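Local coordinates for prolyl 4-hydroxylase alpha subunit Fe(2+) 2OG dioxygenase domain-containing protein (Burkholderia ambifaria, PDB 3W20) that probably acts as a metal- and 2-oxoglutarate-dependent dioxygenase of N-substituted L-amino acids, here holding a zinc ion at its metal site, at residues L9-T14 against D31-D36; T139-E144 against G259-H264; A187-G192 against I248-S253; D197-S202 against S242-A247. One frame throughout, in Å; residues are numbered along the deposited sequence.

Interaction 1 (L9-T14 against D31-D36); sequences LMRFGT and DADEAD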
loop_
_atom_site.group_PDB
_atom_site.type_symbol
_atom_site.label_atom_id
_atom_site.label_comp_id
_atom_site.label_asym_id
_atom_site.label_seq_id
_atom_site.Cartn_x
_atom_site.Cartn_y
_atom_site.Cartn_z
ATOM N N LEU A 9 -17.009 -31.451 14.248
ATOM C CA LEU A 9 -15.561 -31.397 14.041
ATOM C C LEU A 9 -15.146 -32.544 13.098
ATOM O O LEU A 9 -15.390 -33.725 13.384
ATOM C CB LEU A 9 -14.875 -31.498 15.414
ATOM C CG LEU A 9 -13.368 -31.345 15.566
ATOM C CD1 LEU A 9 -13.201 -30.870 17.017
ATOM C CD2 LEU A 9 -12.605 -32.657 15.342
HETATM N N MSE A 10 -14.500 -32.227 11.964
HETATM C CA MSE A 10 -14.241 -33.222 10.937
HETATM C C MSE A 10 -12.784 -33.488 10.796
HETATM O O MSE A 10 -12.001 -32.542 10.692
HETATM C CB MSE A 10 -14.741 -32.775 9.562
HETATM C CG MSE A 10 -15.279 -31.351 9.580
HETATM SE SE MSE A 10 -17.212 -31.435 10.031
HETATM C CE MSE A 10 -17.269 -32.308 8.353
ATOM N N ARG A 11 -12.395 -34.773 10.753
ATOM C CA ARG A 11 -11.020 -35.157 10.350
ATOM C C ARG A 11 -11.145 -36.108 9.212
ATOM O O ARG A 11 -12.099 -36.900 9.192
ATOM C CB ARG A 11 -10.348 -35.893 11.529
ATOM C CG ARG A 11 -9.764 -34.975 12.550
ATOM C CD ARG A 11 -8.573 -34.276 11.897
ATOM N NE ARG A 11 -7.327 -34.602 12.502
ATOM C CZ ARG A 11 -6.205 -33.913 12.348
ATOM N NH1 ARG A 11 -6.090 -32.834 11.503
ATOM N NH2 ARG A 11 -5.152 -34.368 13.010
ATOM N N PHE A 12 -10.214 -36.074 8.279
ATOM C CA PHE A 12 -10.204 -37.022 7.155
ATOM C C PHE A 12 -10.419 -38.466 7.613
ATOM O O PHE A 12 -9.809 -38.911 8.565
ATOM C CB PHE A 12 -8.882 -36.956 6.314
ATOM C CG PHE A 12 -8.711 -35.643 5.581
ATOM C CD1 PHE A 12 -9.526 -35.335 4.500
ATOM C CD2 PHE A 12 -7.767 -34.700 6.042
ATOM C CE1 PHE A 12 -9.373 -34.133 3.812
ATOM C CE2 PHE A 12 -7.667 -33.465 5.404
ATOM C CZ PHE A 12 -8.491 -33.155 4.318
ATOM N N GLY A 13 -11.303 -39.184 6.886
ATOM C CA GLY A 13 -11.550 -40.633 7.105
ATOM C C GLY A 13 -12.295 -41.013 8.394
ATOM O O GLY A 13 -12.435 -42.221 8.673
ATOM N N THR A 14 -12.790 -40.033 9.140
ATOM C CA THR A 14 -13.341 -40.216 10.501
ATOM C C THR A 14 -14.748 -39.628 10.630
ATOM O O THR A 14 -15.030 -38.584 10.036
ATOM C CB THR A 14 -12.392 -39.476 11.479
ATOM O OG1 THR A 14 -11.050 -39.867 11.196
ATOM C CG2 THR A 14 -12.669 -39.778 12.906
ATOM N N ASP A 31 -5.706 -25.264 15.340
ATOM C CA ASP A 31 -4.295 -24.791 15.347
ATOM C C ASP A 31 -3.447 -25.924 15.914
ATOM O O ASP A 31 -2.252 -25.984 15.636
ATOM C CB ASP A 31 -4.244 -23.601 16.270
ATOM C CG ASP A 31 -2.940 -22.852 16.205
ATOM O OD1 ASP A 31 -2.424 -22.526 15.151
ATOM O OD2 ASP A 31 -2.379 -22.677 17.302
ATOM N N ALA A 32 -4.057 -26.768 16.755
ATOM C CA ALA A 32 -3.363 -27.951 17.262
ATOM C C ALA A 32 -3.304 -29.107 16.270
ATOM O O ALA A 32 -2.829 -30.217 16.593
ATOM C CB ALA A 32 -4.031 -28.423 18.570
ATOM N N ASP A 33 -3.781 -28.922 15.068
ATOM C CA ASP A 33 -3.906 -30.008 14.135
ATOM C C ASP A 33 -4.750 -31.164 14.661
ATOM O O ASP A 33 -4.464 -32.337 14.376
ATOM C CB ASP A 33 -2.526 -30.482 13.553
ATOM C CG ASP A 33 -2.641 -31.249 12.277
ATOM O OD1 ASP A 33 -3.617 -31.111 11.470
ATOM O OD2 ASP A 33 -1.741 -32.115 12.041
ATOM N N GLU A 34 -5.807 -30.858 15.394
ATOM C CA GLU A 34 -6.725 -31.900 15.937
ATOM C C GLU A 34 -8.023 -32.019 15.083
ATOM O O GLU A 34 -8.882 -32.858 15.347
ATOM C CB GLU A 34 -7.114 -31.554 17.371
ATOM C CG GLU A 34 -5.958 -31.869 18.361
ATOM C CD GLU A 34 -6.123 -31.162 19.703
ATOM O OE1 GLU A 34 -7.200 -30.565 19.915
ATOM O OE2 GLU A 34 -5.179 -31.207 20.547
ATOM N N ALA A 35 -8.167 -31.150 14.107
ATOM C CA ALA A 35 -9.316 -31.226 13.190
ATOM C C ALA A 35 -8.876 -30.657 11.829
ATOM O O ALA A 35 -7.958 -29.834 11.763
ATOM C CB ALA A 35 -10.452 -30.398 13.735
ATOM N N ASP A 36 -9.520 -31.101 10.739
ATOM C CA ASP A 36 -9.263 -30.476 9.483
ATOM C C ASP A 36 -10.289 -29.359 9.180
ATOM O O ASP A 36 -9.975 -28.385 8.531
ATOM C CB ASP A 36 -9.239 -31.578 8.436
ATOM C CG ASP A 36 -8.193 -32.618 8.757
ATOM O OD1 ASP A 36 -7.031 -32.208 8.877
ATOM O OD2 ASP A 36 -8.534 -33.790 9.064
#
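A salt-bridge network of R11 with D33 and D36 joins the end of strand 4-10 to the loop between helix 23-31 and strand 37-41, at the ends of two paired strands of the main sheet of the double-stranded beta-helix (DSBH) fold. A helix cap and a turn shape the partners: D33, with positive phi, ends the helix in a Schellman motif, and a type II beta turn runs from R11 to T14. Where the antiparallel pairing of strands 4-10 and 37-41 begins, D36 N donates to M10 O over 2.9 Å.

R11 reaches across this backbone pair. Its chi2 of -68° bends CD over the loop, 3.4 Å from A35 CA, and one face of the guanidinium rests on the peptide linking E34 to A35. NH1 serves both acids. Its bond to D33 OD1, 3.0 Å long, is nearly straight (170°) and lies in the guanidinium plane, but it meets the oxygen from above the carboxylate plane; the two planes stand 86° apart. The bond from NH1 to D36 OD1, 2.9 Å, is weak in angle, although this carboxylate is turned much closer to parallel with the guanidinium. D33 OD1 also accepts from Q241 NE2, a second partner on strand 236-241.

The other oxygen of D36, OD2, lies within bonding range of F12 N, but its modelled position is doubtful. The F12 ring crosses the D36 side chain, bringing CE2 to 3.5 Å from D36 CG. On the apolar side, L9 and A35 meet, with L9 CD2 3.5 Å from A35 CB.

Interaction 2 (T139-E144 against G259-H264); sequences TRRVYE and GLFLIH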
loop_
_atom_site.group_PDB
_atom_site.type_symbol
_atom_site.label_atom_id
_atom_site.label_comp_id
_atom_site.label_asym_id
_atom_site.label_seq_id
_atom_site.Cartn_x
_atom_site.Cartn_y
_atom_site.Cartn_z
ATOM N N THR A 139 -13.794 -9.821 3.801
ATOM C CA THR A 139 -14.540 -9.506 2.636
ATOM C C THR A 139 -15.942 -10.153 2.693
ATOM O O THR A 139 -16.174 -11.250 3.270
ATOM C CB THR A 139 -13.848 -9.967 1.313
ATOM O OG1 THR A 139 -13.646 -11.343 1.403
ATOM C CG2 THR A 139 -12.476 -9.421 1.119
ATOM N N ARG A 140 -16.930 -9.418 2.158
ATOM C CA ARG A 140 -18.193 -10.048 1.847
ATOM C C ARG A 140 -18.138 -10.586 0.436
ATOM O O ARG A 140 -17.593 -9.920 -0.484
ATOM C CB ARG A 140 -19.311 -8.974 1.937
ATOM C CG ARG A 140 -19.632 -8.556 3.322
ATOM C CD ARG A 140 -20.898 -7.646 3.379
ATOM N NE ARG A 140 -20.746 -6.524 2.479
ATOM C CZ ARG A 140 -21.637 -5.520 2.329
ATOM N NH1 ARG A 140 -22.751 -5.485 3.034
ATOM N NH2 ARG A 140 -21.395 -4.555 1.465
ATOM N N ARG A 141 -18.683 -11.767 0.196
ATOM C CA ARG A 141 -18.388 -12.503 -1.042
ATOM C C ARG A 141 -19.723 -12.845 -1.643
ATOM O O ARG A 141 -20.620 -13.421 -0.957
ATOM C CB ARG A 141 -17.568 -13.797 -0.729
ATOM C CG ARG A 141 -16.102 -13.535 -0.270
ATOM C CD ARG A 141 -15.539 -14.708 0.548
ATOM N NE ARG A 141 -14.266 -14.414 1.230
ATOM C CZ ARG A 141 -13.646 -15.253 2.046
ATOM N NH1 ARG A 141 -12.447 -14.894 2.626
ATOM N NH2 ARG A 141 -14.208 -16.451 2.319
ATOM N N VAL A 142 -19.897 -12.481 -2.908
ATOM C CA VAL A 142 -21.086 -12.858 -3.696
ATOM C C VAL A 142 -20.629 -13.910 -4.738
ATOM O O VAL A 142 -19.680 -13.690 -5.491
ATOM C CB VAL A 142 -21.723 -11.608 -4.380
ATOM C CG1 VAL A 142 -22.915 -11.989 -5.230
ATOM C CG2 VAL A 142 -22.126 -10.560 -3.324
ATOM N N TYR A 143 -21.276 -15.067 -4.753
ATOM C CA TYR A 143 -20.952 -16.121 -5.731
ATOM C C TYR A 143 -22.173 -16.158 -6.679
ATOM O O TYR A 143 -23.233 -16.592 -6.238
ATOM C CB TYR A 143 -20.798 -17.473 -5.019
ATOM C CG TYR A 143 -19.582 -17.510 -4.101
ATOM C CD1 TYR A 143 -18.354 -17.961 -4.572
ATOM C CD2 TYR A 143 -19.652 -17.040 -2.779
ATOM C CE1 TYR A 143 -17.213 -17.981 -3.776
ATOM C CE2 TYR A 143 -18.510 -17.039 -1.978
ATOM C CZ TYR A 143 -17.303 -17.528 -2.467
ATOM O OH TYR A 143 -16.161 -17.543 -1.704
ATOM N N GLU A 144 -22.041 -15.648 -7.919
ATOM C CA GLU A 144 -23.141 -15.750 -8.937
ATOM C C GLU A 144 -22.977 -17.062 -9.705
ATOM O O GLU A 144 -21.835 -17.513 -9.908
ATOM C CB GLU A 144 -23.183 -14.574 -9.930
ATOM C CG GLU A 144 -23.451 -13.181 -9.342
ATOM C CD GLU A 144 -24.851 -12.983 -8.735
ATOM O OE1 GLU A 144 -25.664 -13.935 -8.690
ATOM O OE2 GLU A 144 -25.147 -11.853 -8.272
ATOM N N GLY A 259 -15.999 -13.699 4.754
ATOM C CA GLY A 259 -14.864 -14.531 5.305
ATOM C C GLY A 259 -13.548 -13.790 5.582
ATOM O O GLY A 259 -13.323 -12.654 5.185
ATOM N N LEU A 260 -12.649 -14.479 6.259
ATOM C CA LEU A 260 -11.292 -13.984 6.390
ATOM C C LEU A 260 -10.388 -15.211 6.598
ATOM O O LEU A 260 -10.855 -16.348 6.506
ATOM C CB LEU A 260 -11.214 -13.051 7.582
ATOM C CG LEU A 260 -11.794 -13.473 8.921
ATOM C CD1 LEU A 260 -10.960 -14.508 9.719
ATOM C CD2 LEU A 260 -12.004 -12.193 9.784
ATOM N N PHE A 261 -9.103 -14.926 6.829
ATOM C CA PHE A 261 -8.152 -15.963 7.193
ATOM C C PHE A 261 -7.466 -15.557 8.497
ATOM O O PHE A 261 -7.356 -14.361 8.878
ATOM C CB PHE A 261 -7.089 -16.070 6.064
ATOM C CG PHE A 261 -7.674 -16.592 4.801
ATOM C CD1 PHE A 261 -7.719 -17.993 4.555
ATOM C CD2 PHE A 261 -8.162 -15.692 3.825
ATOM C CE1 PHE A 261 -8.278 -18.516 3.378
ATOM C CE2 PHE A 261 -8.714 -16.209 2.627
ATOM C CZ PHE A 261 -8.822 -17.593 2.426
ATOM N N LEU A 262 -6.938 -16.573 9.171
ATOM C CA LEU A 262 -6.233 -16.377 10.426
ATOM C C LEU A 262 -4.872 -17.051 10.397
ATOM O O LEU A 262 -4.765 -18.136 9.919
ATOM C CB LEU A 262 -7.051 -17.067 11.523
ATOM C CG LEU A 262 -8.392 -16.422 11.898
ATOM C CD1 LEU A 262 -9.216 -17.507 12.599
ATOM C CD2 LEU A 262 -8.202 -15.222 12.815
ATOM N N ILE A 263 -3.832 -16.402 10.914
ATOM C CA ILE A 263 -2.603 -17.080 11.252
ATOM C C ILE A 263 -2.200 -16.792 12.699
ATOM O O ILE A 263 -2.494 -15.744 13.235
ATOM C CB ILE A 263 -1.411 -16.686 10.319
ATOM C CG1 ILE A 263 -1.280 -15.145 10.192
ATOM C CG2 ILE A 263 -1.694 -17.310 8.967
ATOM C CD1 ILE A 263 -0.037 -14.759 9.357
ATOM N N HIS A 264 -1.561 -17.759 13.323
ATOM C CA HIS A 264 -1.188 -17.569 14.724
ATOM C C HIS A 264 0.260 -17.147 14.773
ATOM O O HIS A 264 1.159 -17.964 14.629
ATOM C CB HIS A 264 -1.404 -18.870 15.474
ATOM C CG HIS A 264 -1.366 -18.702 16.986
ATOM N ND1 HIS A 264 -1.673 -19.723 17.831
ATOM C CD2 HIS A 264 -1.104 -17.587 17.779
ATOM C CE1 HIS A 264 -1.587 -19.263 19.135
ATOM N NE2 HIS A 264 -1.252 -17.969 19.096
#
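T139 and G259 form the backbone part of this contact, an antiparallel hydrogen-bonded pair between strands 139-143 and 255-265. T139 N donates to G259 O over 3.2 Å and G259 N returns the bond to T139 O over 2.9 Å. T139 opens its strand, and this is the one bridge within the two segments; the short axes come to 6.6 Å and their directions differ by 129°.

The van der Waals part belongs to R141. Its chain is extended from CG to NE and lays one guanidinium face on the backbone of G259, whose CA sits 3.4 Å above that plane, toward its rim. With no side chain at G259, the flat group can lie directly on the strand. NH1 comes to 3.3 Å from G259 C and approaches F261 CE2 obliquely at 4.0 Å.

Polar bonds fix the guanidinium. NE donates to T139 OG1 over 3.1 Å, within the same strand; chi1 of 58° sets that hydroxyl between the backbone N and carbonyl carbon of T139. The second shell is D273, whose OD2 is hydrogen-bonded to T139 OG1 while OD1 makes a salt bridge with R141 NH1. R141 and Y143 bind 2-oxoglutarate, which is not bound to this chain in the model; the bonds to T139 and D273 probably hold R141 ready for it.

Strand 139-143 continues its pairing toward T257 and R255. Further along strand 255-265, F261 makes backbone hydrogen bonds with F272 of strand 268-272, and L260 with G180 of strand 178-185, while the L260 side chain packs on F112 and F116 of helix 111-120.

Interaction 3 (A187-G192 against I248-S253); sequences ADNDAG and IERCTS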
loop_
_atom_site.group_PDB
_atom_site.type_symbol
_atom_site.label_atom_id
_atom_site.label_comp_id
_atom_site.label_asym_id
_atom_site.label_seq_id
_atom_site.Cartn_x
_atom_site.Cartn_y
_atom_site.Cartn_z
ATOM N N ALA A 187 -26.970 -21.343 -2.069
ATOM C CA ALA A 187 -27.414 -21.518 -3.453
ATOM C C ALA A 187 -28.590 -22.505 -3.465
ATOM O O ALA A 187 -28.727 -23.363 -2.547
ATOM C CB ALA A 187 -26.245 -22.044 -4.323
ATOM N N ASP A 188 -29.426 -22.396 -4.507
ATOM C CA ASP A 188 -30.611 -23.276 -4.683
ATOM C C ASP A 188 -30.235 -24.760 -4.648
ATOM O O ASP A 188 -30.910 -25.581 -4.000
ATOM C CB ASP A 188 -31.385 -22.952 -5.981
ATOM C CG ASP A 188 -32.284 -21.698 -5.853
ATOM O OD1 ASP A 188 -32.721 -21.388 -4.722
ATOM O OD2 ASP A 188 -32.552 -21.031 -6.890
ATOM N N ASN A 189 -29.138 -25.083 -5.336
ATOM C CA ASN A 189 -28.621 -26.454 -5.370
ATOM C C ASN A 189 -27.777 -26.836 -4.161
ATOM O O ASN A 189 -27.132 -27.898 -4.187
ATOM C CB ASN A 189 -27.800 -26.681 -6.627
ATOM C CG ASN A 189 -26.485 -25.882 -6.630
ATOM O OD1 ASN A 189 -26.392 -24.818 -6.019
ATOM N ND2 ASN A 189 -25.467 -26.407 -7.317
ATOM N N ASP A 190 -27.749 -25.970 -3.131
ATOM C CA ASP A 190 -27.040 -26.257 -1.910
ATOM C C ASP A 190 -25.496 -26.404 -2.099
ATOM O O ASP A 190 -24.855 -27.231 -1.391
ATOM C CB ASP A 190 -27.638 -27.500 -1.233
ATOM C CG ASP A 190 -27.296 -27.586 0.257
ATOM O OD1 ASP A 190 -26.860 -26.577 0.835
ATOM O OD2 ASP A 190 -27.458 -28.684 0.847
ATOM N N ALA A 191 -24.921 -25.588 -2.995
ATOM C CA ALA A 191 -23.474 -25.641 -3.316
ATOM C C ALA A 191 -22.624 -25.564 -2.076
ATOM O O ALA A 191 -22.798 -24.654 -1.234
ATOM C CB ALA A 191 -23.074 -24.511 -4.235
ATOM N N GLY A 192 -21.657 -26.464 -1.962
ATOM C CA GLY A 192 -20.866 -26.401 -0.735
ATOM C C GLY A 192 -19.403 -26.439 -1.111
ATOM O O GLY A 192 -19.029 -25.860 -2.084
ATOM N N ILE A 248 -15.157 -24.625 -4.194
ATOM C CA ILE A 248 -16.601 -24.383 -3.913
ATOM C C ILE A 248 -17.364 -24.959 -5.169
ATOM O O ILE A 248 -16.966 -24.690 -6.309
ATOM C CB ILE A 248 -16.923 -22.852 -3.749
ATOM C CG1 ILE A 248 -16.201 -22.241 -2.543
ATOM C CG2 ILE A 248 -18.418 -22.659 -3.511
ATOM C CD1 ILE A 248 -16.449 -23.061 -1.275
ATOM N N GLU A 249 -18.426 -25.736 -4.940
ATOM C CA GLU A 249 -19.136 -26.363 -6.033
ATOM C C GLU A 249 -19.832 -25.283 -6.881
ATOM O O GLU A 249 -20.249 -24.270 -6.339
ATOM C CB GLU A 249 -20.245 -27.272 -5.527
ATOM C CG GLU A 249 -19.928 -28.411 -4.612
ATOM C CD GLU A 249 -21.248 -29.063 -4.274
ATOM O OE1 GLU A 249 -21.727 -28.847 -3.138
ATOM O OE2 GLU A 249 -21.869 -29.680 -5.194
ATOM N N ARG A 250 -19.978 -25.541 -8.176
ATOM C CA ARG A 250 -20.946 -24.796 -9.000
ATOM C C ARG A 250 -22.228 -24.365 -8.224
ATOM O O ARG A 250 -22.908 -25.218 -7.609
ATOM C CB ARG A 250 -21.326 -25.666 -10.210
ATOM C CG ARG A 250 -22.825 -25.586 -10.476
ATOM C CD ARG A 250 -23.229 -25.179 -11.873
ATOM N NE ARG A 250 -23.578 -26.333 -12.690
ATOM C CZ ARG A 250 -22.679 -27.096 -13.309
ATOM N NH1 ARG A 250 -21.379 -26.842 -13.165
ATOM N NH2 ARG A 250 -23.076 -28.116 -14.063
ATOM N N CYS A 251 -22.593 -23.087 -8.241
ATOM C CA CYS A 251 -23.869 -22.655 -7.620
ATOM C C CYS A 251 -24.935 -22.497 -8.719
ATOM O O CYS A 251 -24.588 -22.038 -9.801
ATOM C CB CYS A 251 -23.737 -21.319 -6.884
ATOM S SG CYS A 251 -22.258 -21.377 -5.802
ATOM N N THR A 252 -26.168 -22.807 -8.387
ATOM C CA THR A 252 -27.302 -22.617 -9.331
ATOM C C THR A 252 -27.982 -21.285 -9.102
ATOM O O THR A 252 -28.648 -20.765 -10.010
ATOM C CB THR A 252 -28.343 -23.739 -9.294
ATOM O OG1 THR A 252 -28.881 -23.910 -7.972
ATOM C CG2 THR A 252 -27.761 -25.048 -9.856
ATOM N N SER A 253 -27.846 -20.727 -7.894
ATOM C CA SER A 253 -28.327 -19.355 -7.659
ATOM C C SER A 253 -27.364 -18.647 -6.708
ATOM O O SER A 253 -26.362 -19.240 -6.258
ATOM C CB SER A 253 -29.741 -19.356 -7.107
ATOM O OG SER A 253 -29.853 -20.129 -5.923
#
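N189 and T252 cross obliquely where two loops of the DSBH fold meet: one joins strands 178-185 and 193-196, the other joins strands 246-248 and 255-265. A type I beta turn from A187 to D190 presents N189. Its chi1 of 68° places CG between the backbone N and carbonyl carbon, and the amide then uses both ends on the facing loop. ND2 donates to R250 O over 2.8 Å, almost straight at 172° and in the amide plane. OD1 accepts T252 N over 3.1 Å, the donor standing well above the carbonyl plane (67°). T252 answers with OG1, which takes a weak bond from N189 N over 2.9 Å, while its methyl CG2 lies 3.6 Å from N189 CB.

Small side chains pack beside these polar bonds: A187 CB is 3.7 Å from C251 CB, and A191 CB faces C251 SG. C251 also lies beside Y143 of the 2-oxoglutarate site.

E249 points toward the first loop. Its chain, extended beyond CG, carries OE1 to G192 N, a bond of 2.7 Å that arrives from above the carboxylate plane. The same oxygen pairs with K231 NZ in a salt bridge, so its charge has a counterion. G192 is held at its carbonyl as well as its N-H: G192 O accepts E249 N over 2.9 Å and is approached by I248 CA at 3.4 Å.

Interaction 4 (D197-S202 against S242-A247); sequences DNRPES and SKNLHA. With ZN (zinc ion), chain C.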
loop_
_atom_site.group_PDB
_atom_site.type_symbol
_atom_site.label_atom_id
_atom_site.label_comp_id
_atom_site.label_asym_id
_atom_site.label_seq_id
_atom_site.Cartn_x
_atom_site.Cartn_y
_atom_site.Cartn_z
ATOM N N ASP A 197 -7.286 -34.123 1.161
ATOM C CA ASP A 197 -6.063 -34.376 1.926
ATOM C C ASP A 197 -4.837 -34.286 1.034
ATOM O O ASP A 197 -4.118 -35.283 0.670
ATOM C CB ASP A 197 -6.242 -35.702 2.699
ATOM C CG ASP A 197 -4.998 -36.133 3.401
ATOM O OD1 ASP A 197 -4.233 -35.255 3.830
ATOM O OD2 ASP A 197 -4.767 -37.364 3.430
ATOM N N ASN A 198 -4.617 -33.058 0.567
ATOM C CA ASN A 198 -3.550 -32.748 -0.394
ATOM C C ASN A 198 -3.119 -31.305 -0.146
ATOM O O ASN A 198 -3.961 -30.450 -0.080
ATOM C CB ASN A 198 -4.047 -32.902 -1.835
ATOM C CG ASN A 198 -2.979 -32.580 -2.858
ATOM O OD1 ASN A 198 -2.625 -31.410 -3.073
ATOM N ND2 ASN A 198 -2.420 -33.643 -3.497
ATOM N N ARG A 199 -1.824 -31.092 0.081
ATOM C CA ARG A 199 -1.323 -29.687 0.341
ATOM C C ARG A 199 -0.253 -29.270 -0.599
ATOM O O ARG A 199 0.946 -29.589 -0.417
ATOM C CB ARG A 199 -0.797 -29.590 1.809
ATOM C CG ARG A 199 -1.748 -29.899 2.910
ATOM C CD ARG A 199 -0.948 -29.659 4.278
ATOM N NE ARG A 199 -2.000 -29.272 5.095
ATOM C CZ ARG A 199 -1.976 -28.437 6.099
ATOM N NH1 ARG A 199 -0.885 -27.842 6.591
ATOM N NH2 ARG A 199 -3.117 -28.264 6.604
ATOM N N PRO A 200 -0.632 -28.643 -1.694
ATOM C CA PRO A 200 0.344 -28.213 -2.693
ATOM C C PRO A 200 1.448 -27.363 -2.037
ATOM O O PRO A 200 1.156 -26.600 -1.120
ATOM C CB PRO A 200 -0.493 -27.343 -3.639
ATOM C CG PRO A 200 -1.875 -27.801 -3.440
ATOM C CD PRO A 200 -2.003 -28.205 -1.999
ATOM N N GLU A 201 2.705 -27.569 -2.446
ATOM C CA GLU A 201 3.826 -26.914 -1.792
ATOM C C GLU A 201 4.089 -25.451 -2.203
ATOM O O GLU A 201 4.848 -24.766 -1.535
ATOM C CB GLU A 201 5.110 -27.749 -1.949
ATOM C CG GLU A 201 5.053 -29.117 -1.254
ATOM C CD GLU A 201 6.119 -30.086 -1.814
ATOM O OE1 GLU A 201 6.799 -29.727 -2.807
ATOM O OE2 GLU A 201 6.277 -31.205 -1.285
ATOM N N SER A 202 3.400 -24.922 -3.206
ATOM C CA SER A 202 3.765 -23.591 -3.662
ATOM C C SER A 202 2.728 -23.093 -4.631
ATOM O O SER A 202 1.857 -23.884 -5.124
ATOM C CB SER A 202 5.158 -23.645 -4.339
ATOM O OG SER A 202 5.004 -24.349 -5.595
ATOM N N SER A 242 -6.545 -23.961 5.670
ATOM C CA SER A 242 -6.707 -23.502 4.299
ATOM C C SER A 242 -5.575 -23.963 3.351
ATOM O O SER A 242 -5.679 -23.801 2.134
ATOM C CB SER A 242 -6.910 -21.985 4.256
ATOM O OG SER A 242 -5.686 -21.304 4.560
ATOM N N LYS A 243 -4.505 -24.581 3.917
ATOM C CA LYS A 243 -3.469 -25.149 3.032
ATOM C C LYS A 243 -3.929 -26.424 2.255
ATOM O O LYS A 243 -3.250 -26.804 1.266
ATOM C CB LYS A 243 -2.204 -25.404 3.875
ATOM C CG LYS A 243 -1.490 -24.048 4.021
ATOM C CD LYS A 243 -0.183 -24.259 4.773
ATOM C CE LYS A 243 0.839 -25.233 4.158
ATOM N NZ LYS A 243 1.210 -24.848 2.727
ATOM N N ASN A 244 -4.967 -27.096 2.789
ATOM C CA ASN A 244 -5.563 -28.274 2.084
ATOM C C ASN A 244 -6.245 -27.751 0.849
ATOM O O ASN A 244 -6.959 -26.738 0.912
ATOM C CB ASN A 244 -6.569 -28.940 2.992
ATOM C CG ASN A 244 -5.937 -29.445 4.272
ATOM O OD1 ASN A 244 -4.947 -30.061 4.254
ATOM N ND2 ASN A 244 -6.617 -29.291 5.344
ATOM N N LEU A 245 -5.993 -28.434 -0.262
ATOM C CA LEU A 245 -6.725 -28.115 -1.490
ATOM C C LEU A 245 -8.268 -28.125 -1.248
ATOM O O LEU A 245 -8.813 -28.974 -0.529
ATOM C CB LEU A 245 -6.282 -29.138 -2.546
ATOM C CG LEU A 245 -6.640 -28.596 -3.904
ATOM C CD1 LEU A 245 -5.562 -27.638 -4.364
ATOM C CD2 LEU A 245 -6.819 -29.803 -4.819
ATOM N N HIS A 246 -8.963 -27.136 -1.815
ATOM C CA HIS A 246 -10.433 -27.153 -1.705
ATOM C C HIS A 246 -11.110 -26.383 -2.799
ATOM O O HIS A 246 -10.470 -25.559 -3.427
ATOM C CB HIS A 246 -10.854 -26.517 -0.346
ATOM C CG HIS A 246 -10.282 -25.138 -0.077
ATOM N ND1 HIS A 246 -9.009 -24.934 0.378
ATOM C CD2 HIS A 246 -10.892 -23.909 -0.143
ATOM C CE1 HIS A 246 -8.816 -23.582 0.554
ATOM N NE2 HIS A 246 -10.000 -22.959 0.266
ATOM N N ALA A 247 -12.436 -26.512 -2.936
ATOM C CA ALA A 247 -13.090 -25.864 -4.089
ATOM C C ALA A 247 -14.512 -25.680 -3.707
ATOM O O ALA A 247 -15.018 -26.487 -2.939
ATOM C CB ALA A 247 -12.978 -26.821 -5.293
HETATM ZN ZN ZN C . -9.766 -20.864 -0.098
HETATM O O HOH W 1 -4.032 -32.805 4.869
HETATM O O HOH W 2 -5.540 -30.216 7.626
HETATM O O HOH W 3 -0.666 -26.028 0.972
#
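N198 O accepts L245 N over 2.9 Å in a nearly straight bond (174°); N198 O is also approached by N244 CA, and R199 CA in turn approaches K243 O, both as CA-H...O contacts.

R199, extended from CG to NE, crosses K243 at about a right angle, with K243 CB 3.8 Å above the centre of the guanidinium. At the guanidinium edge NE donates to N244 OD1 over 3.2 Å, from above the N244 amide plane; the two planes are 60° apart. The other nitrogens are held by P175 O (NH1) and Q241 OE1 (NH2). A water donates to both D197 OD1 and N244 OD1. K243 curls back through chi3 and chi4, and its NZ pairs with D158 in a salt bridge while donating to a second water that bridges P200 O and K243 O.

The backbone of N244 supports the metal site: its O accepts H246 ND1 over 2.8 Å at 172°, in the imidazole plane. This bond fixes the ring's rotation and directs NE2 to the zinc ion, 2.1 Å away. H155 and D157 complete a two-histidine, one-carboxylate facial triad, as in this dioxygenase family.

P200 CG meets L245 CD1 at 3.8 Å, and both residues pack on L206 and M209 of helix 203-216, while L245 bonds through its backbone to W196 of the adjoining strand 193-196.

From the N terminus, interaction 1 closes first, around strand 17-22 and helix 23-31, tying the end of strand 4-10 to the loop before strand 37-41, and is complete before the others open. Those three nest without crossing. Interaction 2 spans 139 to 264 and encloses interaction 3, which in turn encloses interaction 4. Interaction 2 joins strands of the main sheet, interaction 3 joins the loop between strands 178-185 and 193-196 to that between 246-248 and 255-265, and interaction 4 ties the loop before helix 203-216 to the segment bearing a zinc ligand. Side contacts link the levels: D31 meets H264, probably by a hydrogen bond, F12 packs on D197, F261 on S242, and Y143 on C251.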